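Local coordinates for protein CBIX (Paracoccus pantotrophus, PDB 4CCS) that probably inserts ferrous iron into sirohydrochlorin as a chelatase, completing siroheme biosynthesis in this denitrifying bacterium, at residues A[118-123]-A[174-179]; A[122-127]-A[153-158]; A[162-167]-A[194-199]. One frame throughout, in Å; residues are numbered along the deposited sequence.

Contact 1 (A[118-123]-A[174-179]); sequences AGTRLL and RAICLP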
# COMPACT_ATOMS: atom_id res chain seq x y z
N ALA A 118 -9.68 22.16 -5.08
CA ALA A 118 -11.15 22.20 -4.98
C ALA A 118 -11.85 21.98 -6.33
O ALA A 118 -12.98 21.52 -6.35
CB ALA A 118 -11.61 23.52 -4.35
N GLY A 119 -11.17 22.28 -7.45
CA GLY A 119 -11.72 22.11 -8.80
C GLY A 119 -11.17 20.85 -9.51
O GLY A 119 -11.31 20.73 -10.72
N THR A 120 -10.54 19.92 -8.75
CA THR A 120 -9.96 18.69 -9.30
C THR A 120 -10.75 17.46 -8.83
O THR A 120 -11.10 17.37 -7.65
CB THR A 120 -8.45 18.60 -8.94
OG1 THR A 120 -7.79 19.79 -9.39
CG2 THR A 120 -7.75 17.40 -9.59
N ARG A 121 -11.00 16.52 -9.75
CA ARG A 121 -11.71 15.28 -9.50
C ARG A 121 -10.67 14.22 -9.10
O ARG A 121 -9.63 14.10 -9.76
CB ARG A 121 -12.47 14.88 -10.78
CG ARG A 121 -13.24 13.58 -10.74
CD ARG A 121 -14.46 13.63 -9.83
NE ARG A 121 -15.41 12.56 -10.13
CZ ARG A 121 -15.26 11.29 -9.76
NH1 ARG A 121 -14.17 10.91 -9.10
NH2 ARG A 121 -16.17 10.39 -10.10
N LEU A 122 -10.95 13.44 -8.03
CA LEU A 122 -10.02 12.42 -7.54
C LEU A 122 -10.48 11.00 -7.75
O LEU A 122 -11.65 10.70 -7.54
CB LEU A 122 -9.70 12.65 -6.05
CG LEU A 122 -9.16 14.04 -5.70
CD1 LEU A 122 -8.89 14.15 -4.22
CD2 LEU A 122 -7.91 14.38 -6.52
N LEU A 123 -9.55 10.13 -8.17
CA LEU A 123 -9.82 8.70 -8.36
C LEU A 123 -8.78 7.87 -7.59
O LEU A 123 -7.58 7.93 -7.88
CB LEU A 123 -9.85 8.32 -9.84
CG LEU A 123 -10.15 6.86 -10.18
CD1 LEU A 123 -11.61 6.48 -9.82
CD2 LEU A 123 -9.87 6.59 -11.64
N ARG A 174 -9.09 17.73 -15.63
CA ARG A 174 -8.56 18.07 -14.31
C ARG A 174 -9.00 17.01 -13.34
O ARG A 174 -10.01 17.12 -12.64
CB ARG A 174 -8.99 19.48 -13.86
CG ARG A 174 -8.21 20.58 -14.54
CD ARG A 174 -8.71 21.94 -14.13
NE ARG A 174 -7.91 23.00 -14.74
CZ ARG A 174 -7.81 24.24 -14.27
NH1 ARG A 174 -8.49 24.59 -13.19
NH2 ARG A 174 -7.05 25.13 -14.88
N ALA A 175 -8.25 15.91 -13.38
CA ALA A 175 -8.48 14.72 -12.56
C ALA A 175 -7.14 14.10 -12.22
O ALA A 175 -6.19 14.18 -13.00
CB ALA A 175 -9.35 13.72 -13.31
N ILE A 176 -7.05 13.52 -11.02
CA ILE A 176 -5.83 12.87 -10.54
C ILE A 176 -6.20 11.48 -10.06
O ILE A 176 -7.11 11.34 -9.23
CB ILE A 176 -5.13 13.67 -9.40
CG1 ILE A 176 -4.63 15.06 -9.86
CG2 ILE A 176 -3.99 12.88 -8.76
CD1 ILE A 176 -4.35 16.05 -8.73
N CYS A 177 -5.46 10.48 -10.54
CA CYS A 177 -5.59 9.10 -10.09
C CYS A 177 -4.38 8.72 -9.22
O CYS A 177 -3.22 8.79 -9.66
CB CYS A 177 -5.75 8.14 -11.27
SG CYS A 177 -5.84 6.40 -10.78
N LEU A 178 -4.65 8.30 -7.98
CA LEU A 178 -3.64 7.81 -7.04
C LEU A 178 -3.79 6.28 -6.90
O LEU A 178 -4.84 5.82 -6.42
CB LEU A 178 -3.80 8.49 -5.67
CG LEU A 178 -2.84 8.00 -4.57
CD1 LEU A 178 -1.34 8.22 -4.96
CD2 LEU A 178 -3.16 8.67 -3.25
N PRO A 179 -2.76 5.49 -7.29
CA PRO A 179 -2.82 4.03 -7.13
C PRO A 179 -2.54 3.68 -5.67
O PRO A 179 -1.46 3.95 -5.15
CB PRO A 179 -1.72 3.50 -8.06
CG PRO A 179 -1.48 4.61 -9.04
CD PRO A 179 -1.68 5.87 -8.22
O HOH W 1 -12.27 18.66 -12.34
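Parallel strand pairing brings Arg-121, Leu-122 and Leu-123 alongside Ala-175, Ile-176 and Cys-177, joining strands 121-126 and 175-179, the two inner strands of the four-stranded sheet in the C-terminal half of the chain. Ile-176 is gripped on both sides of its CA: its N donates to Arg-121 O at 2.9 Å, and its O accepts from Leu-123 N at 2.9 Å. Arg-121 N to Arg-174 O (3.1 Å) and Leu-178 N to Leu-123 O (3.0 Å) continue the pattern in both directions. Before the first of these bonds, one water donates to both Gly-119 O and Arg-174 O and bridges the two backbones there. Leu-122 and Ile-176 lie side by side and point the same way, CD2 of the leucine 4.1 Å from CB of the isoleucine, on a face covered by Ile-106 and Ala-110 of helix 98-113. Thr-120 adds its methyl to this patch: CG2, anti to the backbone N, sits 3.8 Å from Ile-176 CD1, while OG1 bonds to Pro-116 O. On the reverse face the slim Cys-177 suits its place, letting Leu-123 CD2 rest 4.1 Å from SG beneath Ile-164. Of the Arg-121 side chain only CB comes near Ala-175; chi2 (69°) turns CD aside, and NH1 hydrogen-bonds to Thr-154 OG1. Hydrophobic residues on both faces of a central parallel pair, each covered by helix, are characteristic of the alpha/beta sandwich of chelatases.

Contact 2 (A[122-127]-A[153-158]); sequences LLVAAH and ATCGFI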
# COMPACT_ATOMS: atom_id res chain seq x y z
N LEU A 122 -10.95 13.44 -8.03
CA LEU A 122 -10.02 12.42 -7.54
C LEU A 122 -10.48 11.00 -7.75
O LEU A 122 -11.65 10.70 -7.54
CB LEU A 122 -9.70 12.65 -6.05
CG LEU A 122 -9.16 14.04 -5.70
CD1 LEU A 122 -8.89 14.15 -4.22
CD2 LEU A 122 -7.91 14.38 -6.52
N LEU A 123 -9.55 10.13 -8.17
CA LEU A 123 -9.82 8.70 -8.36
C LEU A 123 -8.78 7.87 -7.59
O LEU A 123 -7.58 7.93 -7.88
CB LEU A 123 -9.85 8.32 -9.84
CG LEU A 123 -10.15 6.86 -10.18
CD1 LEU A 123 -11.61 6.48 -9.82
CD2 LEU A 123 -9.87 6.59 -11.64
N VAL A 124 -9.26 7.09 -6.62
CA VAL A 124 -8.41 6.21 -5.83
C VAL A 124 -8.52 4.85 -6.53
O VAL A 124 -9.61 4.27 -6.57
CB VAL A 124 -8.85 6.16 -4.35
CG1 VAL A 124 -8.11 5.07 -3.58
CG2 VAL A 124 -8.69 7.52 -3.67
N ALA A 125 -7.41 4.37 -7.13
CA ALA A 125 -7.40 3.08 -7.83
C ALA A 125 -6.76 2.02 -6.94
O ALA A 125 -5.66 2.23 -6.45
CB ALA A 125 -6.64 3.20 -9.15
N ALA A 126 -7.44 0.90 -6.71
CA ALA A 126 -6.91 -0.13 -5.82
C ALA A 126 -7.23 -1.53 -6.32
O ALA A 126 -8.10 -1.70 -7.18
CB ALA A 126 -7.46 0.08 -4.41
N HIS A 127 -6.50 -2.53 -5.81
CA HIS A 127 -6.72 -3.92 -6.21
C HIS A 127 -8.12 -4.38 -5.83
O HIS A 127 -8.81 -4.99 -6.65
CB HIS A 127 -5.66 -4.85 -5.59
CG HIS A 127 -5.74 -6.26 -6.09
ND1 HIS A 127 -5.29 -6.61 -7.36
CD2 HIS A 127 -6.17 -7.39 -5.47
CE1 HIS A 127 -5.48 -7.92 -7.48
NE2 HIS A 127 -5.99 -8.43 -6.35
N ALA A 153 -14.37 12.63 -4.91
CA ALA A 153 -13.42 11.51 -4.86
C ALA A 153 -14.17 10.20 -4.92
O ALA A 153 -15.12 9.98 -4.18
CB ALA A 153 -12.56 11.58 -3.61
N THR A 154 -13.76 9.33 -5.85
CA THR A 154 -14.37 8.01 -6.02
C THR A 154 -13.27 6.97 -6.12
O THR A 154 -12.09 7.32 -6.19
CB THR A 154 -15.28 7.97 -7.25
OG1 THR A 154 -14.49 8.28 -8.39
CG2 THR A 154 -16.51 8.88 -7.13
N CYS A 155 -13.67 5.69 -6.10
CA CYS A 155 -12.77 4.54 -6.17
C CYS A 155 -13.03 3.76 -7.44
O CYS A 155 -14.15 3.75 -7.95
CB CYS A 155 -12.95 3.64 -4.96
SG CYS A 155 -12.51 4.40 -3.38
N GLY A 156 -12.01 3.01 -7.87
CA GLY A 156 -12.06 2.07 -8.99
C GLY A 156 -11.21 0.90 -8.56
O GLY A 156 -10.13 1.10 -7.99
N PHE A 157 -11.67 -0.32 -8.84
CA PHE A 157 -10.96 -1.52 -8.45
C PHE A 157 -10.61 -2.45 -9.61
O PHE A 157 -11.16 -2.33 -10.72
CB PHE A 157 -11.76 -2.29 -7.37
CG PHE A 157 -12.09 -1.44 -6.16
CD1 PHE A 157 -11.15 -1.24 -5.15
CD2 PHE A 157 -13.32 -0.80 -6.06
CE1 PHE A 157 -11.46 -0.44 -4.05
CE2 PHE A 157 -13.62 -0.00 -4.95
CZ PHE A 157 -12.68 0.18 -3.96
N ILE A 158 -9.69 -3.38 -9.35
CA ILE A 158 -9.29 -4.37 -10.36
C ILE A 158 -10.13 -5.65 -10.17
O ILE A 158 -10.59 -6.22 -11.15
CB ILE A 158 -7.75 -4.62 -10.29
CG1 ILE A 158 -6.97 -3.43 -10.90
CG2 ILE A 158 -7.33 -5.93 -11.00
CD1 ILE A 158 -6.45 -2.47 -9.97
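A beta-alpha-beta unit, strand 121-126, helix 134-146 and strand 152-157, is closed here by parallel pairing of Leu-122 to Ala-126 with Ala-153 to Phe-157. Thr-154 N donates to Leu-122 O and Thr-154 O accepts from Val-124 N at 2.9 Å; Gly-156 N and O do the same with Val-124 O and Ala-126 N. On one face Leu-123 CD1 stands 3.7 Å from Thr-154 OG1, which chi1 (59°) sets in the crowded position between backbone N and carbonyl carbon and which Arg-121 NH1 hydrogen-bonds. CD1 also overlies the peptide entering Gly-156, 4.0 Å from its N, where glycine, having no side chain, probably lets the leucine lie close. On the face toward helix 134-146, Val-124 CB meets Cys-155 SG at 4.2 Å, and the Phe-157 ring brings CD1 to 4.0 Å from Ala-126 CB, with Ser-136 and Ala-139 of the helix beyond. An alanine in place of Phe-157 would probably open a gap between Ala-126 and helix 134-146. At the strand ends Ile-158 N bonds to His-127 O at 3.3 Å, from 53° above the carbonyl plane, and only weakly to Ala-126 O. Ile-158 CG2 lies 4.2 Å from His-127 ND1, which bonds to Asp-190. Regular pairing thus gives way to one N-H shared between two carbonyls, which probably holds the turn after Phe-157 less firmly than the strand.

Contact 3 (A[162-167]-A[194-199]); sequences PFIADA and AALSQA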
# COMPACT_ATOMS: atom_id res chain seq x y z
N PRO A 162 -16.95 -1.03 -8.21
CA PRO A 162 -16.85 -0.45 -9.55
C PRO A 162 -15.47 -0.74 -10.15
O PRO A 162 -14.45 -0.46 -9.51
CB PRO A 162 -17.14 1.04 -9.31
CG PRO A 162 -16.70 1.30 -7.90
CD PRO A 162 -16.99 0.01 -7.16
N PHE A 163 -15.45 -1.33 -11.37
CA PHE A 163 -14.23 -1.67 -12.11
C PHE A 163 -13.54 -0.38 -12.54
O PHE A 163 -14.21 0.56 -12.95
CB PHE A 163 -14.62 -2.51 -13.35
CG PHE A 163 -13.48 -3.14 -14.12
CD1 PHE A 163 -12.30 -3.48 -13.49
CD2 PHE A 163 -13.63 -3.47 -15.45
CE1 PHE A 163 -11.26 -4.06 -14.20
CE2 PHE A 163 -12.60 -4.08 -16.15
CZ PHE A 163 -11.43 -4.37 -15.52
N ILE A 164 -12.21 -0.32 -12.44
CA ILE A 164 -11.43 0.86 -12.80
C ILE A 164 -11.71 1.34 -14.25
O ILE A 164 -11.83 2.55 -14.45
CB ILE A 164 -9.92 0.65 -12.47
CG1 ILE A 164 -9.11 1.93 -12.67
CG2 ILE A 164 -9.30 -0.54 -13.19
CD1 ILE A 164 -9.38 2.97 -11.59
N ALA A 165 -11.92 0.42 -15.23
CA ALA A 165 -12.26 0.80 -16.61
C ALA A 165 -13.58 1.58 -16.70
O ALA A 165 -13.77 2.37 -17.62
CB ALA A 165 -12.33 -0.44 -17.50
N ASP A 166 -14.50 1.36 -15.74
CA ASP A 166 -15.78 2.06 -15.65
C ASP A 166 -15.67 3.35 -14.82
O ASP A 166 -16.18 4.39 -15.23
CB ASP A 166 -16.86 1.14 -15.05
CG ASP A 166 -17.22 -0.03 -15.94
OD1 ASP A 166 -17.24 0.15 -17.18
OD2 ASP A 166 -17.46 -1.13 -15.41
N ALA A 167 -15.03 3.25 -13.64
CA ALA A 167 -14.86 4.35 -12.67
C ALA A 167 -14.06 5.53 -13.21
O ALA A 167 -14.35 6.68 -12.84
CB ALA A 167 -14.23 3.82 -11.39
N ALA A 194 -3.29 0.09 -18.84
CA ALA A 194 -4.21 -0.52 -19.80
C ALA A 194 -5.68 -0.25 -19.44
O ALA A 194 -6.48 0.03 -20.34
CB ALA A 194 -3.96 -2.03 -19.89
N ALA A 195 -6.02 -0.33 -18.14
CA ALA A 195 -7.38 -0.09 -17.63
C ALA A 195 -7.76 1.38 -17.80
O ALA A 195 -8.87 1.68 -18.21
CB ALA A 195 -7.45 -0.49 -16.16
N LEU A 196 -6.82 2.29 -17.50
CA LEU A 196 -7.08 3.72 -17.64
C LEU A 196 -7.13 4.13 -19.10
O LEU A 196 -7.87 5.05 -19.43
CB LEU A 196 -6.04 4.55 -16.85
CG LEU A 196 -6.10 4.40 -15.32
CD1 LEU A 196 -4.88 4.98 -14.67
CD2 LEU A 196 -7.35 5.04 -14.74
N SER A 197 -6.39 3.41 -19.98
CA SER A 197 -6.43 3.68 -21.43
C SER A 197 -7.81 3.29 -21.97
O SER A 197 -8.41 4.07 -22.71
CB SER A 197 -5.33 2.90 -22.15
OG SER A 197 -5.49 3.02 -23.56
N GLN A 198 -8.32 2.08 -21.59
CA GLN A 198 -9.65 1.61 -21.99
C GLN A 198 -10.73 2.60 -21.53
O GLN A 198 -11.68 2.84 -22.27
CB GLN A 198 -9.95 0.22 -21.42
CG GLN A 198 -9.56 -0.93 -22.35
CD GLN A 198 -9.11 -2.17 -21.60
OE1 GLN A 198 -9.77 -2.65 -20.67
NE2 GLN A 198 -7.97 -2.73 -22.00
N ALA A 199 -10.55 3.19 -20.34
CA ALA A 199 -11.52 4.17 -19.80
C ALA A 199 -11.49 5.50 -20.54
O ALA A 199 -12.45 6.27 -20.44
CB ALA A 199 -11.25 4.40 -18.31
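Ala-195 opens the contact on helix 192-199 by pressing its CB to 3.5 Å from Ile-164 CG2, tighter than usual for two carbons. The isoleucine presents that methyl because CG2 occupies the slot between backbone N and carbonyl carbon, while CG1 is anti to the N (chi1 -173°). At this spacing a bulkier side chain would probably collide with Ile-164, and alanine suits the position. The carbonyl of the same residue also takes part: Ala-195 O lies 3.9 Å from Ala-165 CA. Leu-196 starts with its CB directed away from helix 164-167, yet its branch returns, and CD2 reaches 4.1 Å from Ile-164 CG1, the two chains crossing obliquely. Ala-168 and Phe-201 also touch this leucine, which is buried, as suits an apolar side chain. Past it, Gln-198 contributes its backbone O as acceptor for Arg-169 NH2. Ala-199 ends the segment with the closest pair of CA atoms, its own 4.7 Å from that of Ala-165. Its methyl CB rests 3.3 Å from Ala-165 O, and small residues at both positions let the backbones come this near; no hydrogen bond spans the segments. The short helix 164-167 has its own bonds, Phe-163 O at its start accepting from both Asp-166 N and Ala-167 N. Alanine-lined packing of this kind, with Ile-164 reaching on to Leu-123 and Ala-125, is typical of neighbouring helices lying together over one face of a parallel sheet in an alpha/beta fold.

From the N terminus the chain first builds a separate four-stranded parallel sheet, then reaches strand 121-126, where contacts 1 and 2 both start, sharing Leu-122 and Leu-123. Contact 2 closes first, after helix 134-146, and lies within the longer loop that contact 1 completes when strand 175-179 arrives on the other side of strand 121-126. Between the two closures comes helix 164-167, the start of contact 3, which opens after contact 2 has closed and ends only at helix 192-199; contacts 1 and 3 therefore cross. Ile-164 CD1 packs on Leu-123 CD2, and Phe-157 O accepts from Ile-164 N, tying the helix pair to the sheet.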